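PDB 4ZCF: restriction endonuclease EcoP15I, modification subunit from Escherichia coli, which methylates one adenine of the asymmetric site 5'-CAGCAG-3' as a homodimer and, together with the Res subunit, takes part in DNA restriction. Local coordinates for residues L68-P73 with L182-E187. Residues are numbered along the deposited sequence; the frame is centred on the assembly and turned at random.
Sequences LLANLP and LYIARE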
loop_
_atom_site.group_PDB
_atom_site.type_symbol
_atom_site.label_atom_id
_atom_site.label_comp_id
_atom_site.label_asym_id
_atom_site.label_seq_id
_atom_site.Cartn_x
_atom_site.Cartn_y
_atom_site.Cartn_z
ATOM N N LEU A 68 13.724 14.100 -7.548
ATOM C CA LEU A 68 14.307 15.398 -7.213
ATOM C C LEU A 68 13.207 16.350 -6.716
ATOM O O LEU A 68 13.307 16.875 -5.601
ATOM C CB LEU A 68 14.998 15.978 -8.466
ATOM C CG LEU A 68 15.619 17.367 -8.331
ATOM C CD1 LEU A 68 16.671 17.421 -7.196
ATOM C CD2 LEU A 68 16.203 17.795 -9.628
ATOM N N LEU A 69 12.148 16.528 -7.545
ATOM C CA LEU A 69 10.947 17.327 -7.278
ATOM C C LEU A 69 10.356 17.099 -5.900
ATOM O O LEU A 69 9.804 18.041 -5.343
ATOM C CB LEU A 69 9.875 17.010 -8.332
ATOM C CG LEU A 69 9.528 18.081 -9.379
ATOM C CD1 LEU A 69 10.782 18.762 -9.954
ATOM C CD2 LEU A 69 8.667 17.484 -10.491
ATOM N N ALA A 70 10.439 15.864 -5.363
ATOM C CA ALA A 70 9.891 15.495 -4.063
ATOM C C ALA A 70 10.811 15.852 -2.902
ATOM O O ALA A 70 10.348 16.020 -1.763
ATOM C CB ALA A 70 9.572 14.015 -4.042
ATOM N N ASN A 71 12.117 15.952 -3.179
ATOM C CA ASN A 71 13.134 16.256 -2.163
ATOM C C ASN A 71 13.521 17.729 -2.145
ATOM O O ASN A 71 14.071 18.181 -1.144
ATOM C CB ASN A 71 14.347 15.319 -2.278
ATOM C CG ASN A 71 14.014 13.875 -1.976
ATOM O OD1 ASN A 71 13.763 13.497 -0.836
ATOM N ND2 ASN A 71 13.961 13.039 -2.996
ATOM N N LEU A 72 13.194 18.478 -3.237
ATOM C CA LEU A 72 13.377 19.923 -3.391
ATOM C C LEU A 72 12.590 20.607 -2.260
ATOM O O LEU A 72 11.476 20.170 -1.970
ATOM C CB LEU A 72 12.838 20.393 -4.762
ATOM C CG LEU A 72 13.833 20.429 -5.917
ATOM C CD1 LEU A 72 13.150 20.756 -7.228
ATOM C CD2 LEU A 72 14.934 21.416 -5.666
ATOM N N PRO A 73 13.146 21.616 -1.546
ATOM C CA PRO A 73 12.408 22.177 -0.396
ATOM C C PRO A 73 11.368 23.257 -0.759
ATOM O O PRO A 73 11.473 23.847 -1.841
ATOM C CB PRO A 73 13.537 22.737 0.472
ATOM C CG PRO A 73 14.544 23.214 -0.529
ATOM C CD PRO A 73 14.473 22.258 -1.693
ATOM N N LEU A 182 2.171 11.764 -4.831
ATOM C CA LEU A 182 1.880 10.498 -4.152
ATOM C C LEU A 182 2.956 10.183 -3.135
ATOM O O LEU A 182 2.648 9.639 -2.073
ATOM C CB LEU A 182 1.820 9.366 -5.181
ATOM C CG LEU A 182 0.646 9.362 -6.191
ATOM C CD1 LEU A 182 0.673 8.100 -6.983
ATOM C CD2 LEU A 182 -0.737 9.507 -5.491
ATOM N N TYR A 183 4.231 10.535 -3.451
ATOM C CA TYR A 183 5.360 10.337 -2.560
ATOM C C TYR A 183 5.195 11.139 -1.275
ATOM O O TYR A 183 5.301 10.559 -0.196
ATOM C CB TYR A 183 6.696 10.642 -3.279
ATOM C CG TYR A 183 7.916 10.324 -2.437
ATOM C CD1 TYR A 183 8.471 9.045 -2.431
ATOM C CD2 TYR A 183 8.470 11.281 -1.588
ATOM C CE1 TYR A 183 9.576 8.736 -1.629
ATOM C CE2 TYR A 183 9.557 10.978 -0.768
ATOM C CZ TYR A 183 10.130 9.715 -0.818
ATOM O OH TYR A 183 11.211 9.428 -0.020
ATOM N N ILE A 184 4.927 12.453 -1.378
ATOM C CA ILE A 184 4.712 13.332 -0.205
ATOM C C ILE A 184 3.448 12.982 0.542
ATOM O O ILE A 184 3.467 12.999 1.760
ATOM C CB ILE A 184 4.789 14.875 -0.522
ATOM C CG1 ILE A 184 6.137 15.274 -1.219
ATOM C CG2 ILE A 184 4.520 15.737 0.740
ATOM C CD1 ILE A 184 7.450 15.112 -0.344
ATOM N N ALA A 185 2.342 12.698 -0.184
ATOM C CA ALA A 185 1.058 12.330 0.412
ATOM C C ALA A 185 1.211 11.132 1.321
ATOM O O ALA A 185 0.654 11.173 2.418
ATOM C CB ALA A 185 0.017 12.050 -0.661
ATOM N N ARG A 186 2.019 10.097 0.919
ATOM C CA ARG A 186 2.236 8.883 1.744
ATOM C C ARG A 186 2.693 9.216 3.180
ATOM O O ARG A 186 2.252 8.580 4.142
ATOM C CB ARG A 186 3.226 7.916 1.060
ATOM C CG ARG A 186 3.375 6.553 1.747
ATOM C CD ARG A 186 4.596 5.840 1.221
ATOM N NE ARG A 186 4.768 4.500 1.773
ATOM C CZ ARG A 186 5.459 4.228 2.875
ATOM N NH1 ARG A 186 6.011 5.208 3.581
ATOM N NH2 ARG A 186 5.581 2.975 3.298
ATOM N N GLU A 187 3.543 10.242 3.305
ATOM C CA GLU A 187 4.103 10.756 4.535
ATOM C C GLU A 187 3.034 11.276 5.491
ATOM O O GLU A 187 3.193 11.136 6.704
ATOM C CB GLU A 187 5.102 11.871 4.218
ATOM C CG GLU A 187 6.158 11.512 3.163
ATOM C CD GLU A 187 7.391 12.395 3.081
ATOM O OE1 GLU A 187 7.649 13.155 4.043
ATOM O OE2 GLU A 187 8.132 12.289 2.075
#
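Ala70 and Ile184 form the closest CA pair of the two segments, 6.8 Å apart where the last turn of helix 63-71 meets helix 171-188. So short a separation suits alanine: its small methyl group, directed at the facing helix, lets the two backbones come this close. Ala70 CB meets the Tyr183 ring obliquely, 3.8 Å from CD2. Tyr183 holds CG anti to its backbone N (chi1 -174°), which carries the ring alongside the end of the shorter helix. Ile184 approaches with its longer branch: CD1 lies 3.4 Å from Ala70 O and 4.4 Å from Ala70 CB, a touch of methyl on carbonyl and methyl. No hydrogen bond joins the segments; the contact is made by van der Waals packing, mostly of apolar groups. Leu68 O accepts from both Asn71 N and Leu72 N where helix 63-71 gives way to loop. Ile184, a large apolar residue, also packs on Leu103, Leu106 and Val110 of helix 102-113, which suits its buried place. Lys107 of the same helix hydrogen-bonds through NZ to Leu69 O and Leu72 O, so helix 102-113 contacts both segments, while Leu182 packs against helix 204-215 and helix 171-188 leads toward strand 193-199 of the central methylase sheet.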